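Local coordinates for protein glucose-6-phosphate isomerase (Chlamydia trachomatis D/UW-3/CX, PDB 6OTU) that catalyses the reversible isomerization of glucose-6-phosphate to fructose-6-phosphate, at residues Glu85-Gly90 with Val106-Thr111. Sequence-based numbering, arbitrary orientation.
Sequences ECMQQG and VLHTAT
M87 and Q88, in the last turn of helix 80-89, pack against V106 to T109, with M87 CA 6.0 Å from V106 CA and Q88 CA 6.2 Å from T109 CA. The helix stops at G90. Its positive phi (113°) and its amide bonds back to C86 O, a weak one, and to M87 O make a Schellman motif. M87 touches V106, H108 and T109. Its CG stands anti to the backbone N (chi1 -171°) and meets V106 CG1 at 3.9 Å. The chain then bends at chi3, and the methyl CE reaches H108 NE2 (4.0 Å) and T109 CG2. CE approaches the imidazole obliquely, and the two side chains cross at about a right angle. Q88 CG packs on the hydroxyl side of T109, 3.6 Å from OG1, and also touches CG2. L107 meets the helix end with one branch, CD2, which rests against G90 CA and the carbonyls of M87 and Q88. Helix 466-487 adds H478 and F485 around M87, and F270 stacks on the H108 ring. Q88 NE2 bonds to D301 O. M87 O and V106 O lie 3.2 Å apart, two acceptors with no bond between them. One water donates to M87 O (3.0 Å) and accepts from V106 N (2.7 Å). No direct hydrogen bond joins the segments. The contact, between a helix C-terminus and the chain entering helix 110-113, is therefore buried packing, mostly van der Waals. Shape fit and the water bridge between backbone atoms hold it.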
ATOM      1  N   GLU A  85      -1.675  23.029  22.111  1.00 37.95           N
ATOM      2  CA  GLU A  85      -0.813  24.115  22.563  1.00 40.83           C
ATOM      3  C   GLU A  85       0.353  23.570  23.367  1.00 43.14           C
ATOM      4  O   GLU A  85       1.517  23.877  23.082  1.00 42.38           O
ATOM      5  CB  GLU A  85      -1.597  25.105  23.414  1.00 41.40           C
ATOM      6  CG  GLU A  85      -2.508  26.010  22.662  1.00 58.14           C
ATOM      7  CD  GLU A  85      -3.089  27.071  23.569  1.00 75.33           C
ATOM      8  OE1 GLU A  85      -2.289  27.824  24.177  1.00 80.48           O
ATOM      9  OE2 GLU A  85      -4.338  27.134  23.686  1.00 75.69           O
ATOM     10  N   CYS A  86       0.045  22.758  24.383  1.00 38.75           N
ATOM     11  CA  CYS A  86       1.073  22.181  25.243  1.00 41.94           C
ATOM     12  C   CYS A  86       2.152  21.498  24.412  1.00 41.56           C
ATOM     13  O   CYS A  86       3.349  21.727  24.623  1.00 37.56           O
ATOM     14  CB  CYS A  86       0.427  21.207  26.242  1.00 38.49           C
ATOM     15  SG  CYS A  86      -0.230  22.048  27.756  1.00 48.73           S
ATOM     16  N   MET A  87       1.737  20.689  23.428  1.00 32.33           N
ATOM     17  CA  MET A  87       2.688  20.035  22.530  1.00 40.92           C
ATOM     18  C   MET A  87       3.551  21.063  21.811  1.00 47.10           C
ATOM     19  O   MET A  87       4.792  20.983  21.832  1.00 32.68           O
ATOM     20  CB  MET A  87       1.933  19.168  21.517  1.00 30.57           C
ATOM     21  CG  MET A  87       2.823  18.279  20.673  1.00 34.20           C
ATOM     22  SD  MET A  87       1.988  17.458  19.277  1.00 34.74           S
ATOM     23  CE  MET A  87       1.958  18.790  18.061  1.00 33.22           C
ATOM     24  N   GLN A  88       2.905  22.062  21.188  1.00 33.15           N
ATOM     25  CA  GLN A  88       3.650  23.036  20.398  1.00 37.63           C
ATOM     26  C   GLN A  88       4.498  23.956  21.268  1.00 41.95           C
ATOM     27  O   GLN A  88       5.510  24.490  20.795  1.00 41.47           O
ATOM     28  CB  GLN A  88       2.693  23.865  19.540  1.00 38.92           C
ATOM     29  CG  GLN A  88       2.018  23.087  18.403  1.00 36.17           C
ATOM     30  CD  GLN A  88       1.306  24.012  17.430  1.00 38.38           C
ATOM     31  OE1 GLN A  88       1.808  25.090  17.095  1.00 34.69           O
ATOM     32  NE2 GLN A  88       0.126  23.607  16.991  1.00 35.54           N
ATOM     33  N   GLN A  89       4.104  24.177  22.524  1.00 43.13           N
ATOM     34  CA  GLN A  89       4.849  25.090  23.377  1.00 43.69           C
ATOM     35  C   GLN A  89       6.028  24.399  24.055  1.00 45.74           C
ATOM     36  O   GLN A  89       6.895  25.086  24.612  1.00 42.82           O
ATOM     37  CB  GLN A  89       3.927  25.720  24.439  1.00 39.13           C
ATOM     38  CG  GLN A  89       2.840  26.670  23.912  1.00 51.82           C
ATOM     39  CD  GLN A  89       3.365  28.062  23.532  1.00 73.94           C
ATOM     40  OE1 GLN A  89       4.237  28.628  24.208  1.00 86.96           O
ATOM     41  NE2 GLN A  89       2.814  28.627  22.453  1.00 73.49           N
ATOM     42  N   GLY A  90       6.065  23.069  24.024  1.00 39.62           N
ATOM     43  CA  GLY A  90       7.183  22.306  24.525  1.00 36.94           C
ATOM     44  C   GLY A  90       6.934  21.443  25.751  1.00 40.06           C
ATOM     45  O   GLY A  90       7.909  20.960  26.340  1.00 44.13           O
ATOM     46  N   VAL A 106       7.751  16.975  22.513  1.00 39.13           N
ATOM     47  CA  VAL A 106       7.340  16.545  21.179  1.00 36.77           C
ATOM     48  C   VAL A 106       7.314  17.786  20.293  1.00 37.79           C
ATOM     49  O   VAL A 106       6.356  18.570  20.328  1.00 40.54           O
ATOM     50  CB  VAL A 106       5.964  15.851  21.248  1.00 36.78           C
ATOM     51  CG1 VAL A 106       5.435  15.497  19.874  1.00 29.72           C
ATOM     52  CG2 VAL A 106       6.051  14.631  22.157  1.00 36.55           C
ATOM     53  N   LEU A 107       8.374  17.996  19.508  1.00 34.95           N
ATOM     54  CA  LEU A 107       8.645  19.343  19.016  1.00 38.76           C
ATOM     55  C   LEU A 107       8.921  19.397  17.513  1.00 35.50           C
ATOM     56  O   LEU A 107       9.669  20.265  17.048  1.00 33.01           O
ATOM     57  CB  LEU A 107       9.802  19.956  19.807  1.00 39.78           C
ATOM     58  CG  LEU A 107       9.329  20.563  21.132  1.00 37.52           C
ATOM     59  CD1 LEU A 107      10.514  20.858  22.052  1.00 39.69           C
ATOM     60  CD2 LEU A 107       8.535  21.834  20.835  1.00 34.41           C
ATOM     61  N   HIS A 108       8.290  18.522  16.723  1.00 30.13           N
ATOM     62  CA  HIS A 108       8.424  18.647  15.275  1.00 29.98           C
ATOM     63  C   HIS A 108       7.845  19.971  14.753  1.00 38.63           C
ATOM     64  O   HIS A 108       8.370  20.516  13.775  1.00 35.98           O
ATOM     65  CB  HIS A 108       7.787  17.448  14.571  1.00 29.37           C
ATOM     66  CG  HIS A 108       6.396  17.142  15.030  1.00 33.78           C
ATOM     67  ND1 HIS A 108       6.129  16.488  16.215  1.00 33.42           N
ATOM     68  CD2 HIS A 108       5.194  17.395  14.460  1.00 30.60           C
ATOM     69  CE1 HIS A 108       4.822  16.355  16.354  1.00 32.12           C
ATOM     70  NE2 HIS A 108       4.233  16.906  15.308  1.00 31.78           N
ATOM     71  N   THR A 109       6.815  20.537  15.410  1.00 35.24           N
ATOM     72  CA  THR A 109       6.315  21.846  14.971  1.00 36.74           C
ATOM     73  C   THR A 109       7.379  22.939  15.095  1.00 38.37           C
ATOM     74  O   THR A 109       7.395  23.890  14.301  1.00 39.16           O
ATOM     75  CB  THR A 109       5.054  22.262  15.751  1.00 31.25           C
ATOM     76  OG1 THR A 109       5.306  22.267  17.159  1.00 35.05           O
ATOM     77  CG2 THR A 109       3.879  21.335  15.441  1.00 34.41           C
ATOM     78  N   ALA A 110       8.274  22.829  16.077  1.00 34.03           N
ATOM     79  CA  ALA A 110       9.281  23.861  16.250  1.00 33.38           C
ATOM     80  C   ALA A 110      10.333  23.840  15.136  1.00 40.05           C
ATOM     81  O   ALA A 110      11.024  24.849  14.939  1.00 36.62           O
ATOM     82  CB  ALA A 110       9.932  23.723  17.627  1.00 32.15           C
ATOM     83  N   THR A 111      10.452  22.738  14.381  1.00 30.59           N
ATOM     84  CA  THR A 111      11.418  22.702  13.283  1.00 32.25           C
ATOM     85  C   THR A 111      11.015  23.579  12.103  1.00 35.42           C
ATOM     86  O   THR A 111      11.861  23.851  11.241  1.00 37.65           O
ATOM     87  CB  THR A 111      11.645  21.273  12.780  1.00 31.37           C
ATOM     88  OG1 THR A 111      10.441  20.760  12.199  1.00 31.82           O
ATOM     89  CG2 THR A 111      12.075  20.378  13.915  1.00 31.58           C
TER
HETATM   90  O   HOH W   1       6.244  18.970  23.587  1.00 39.55           O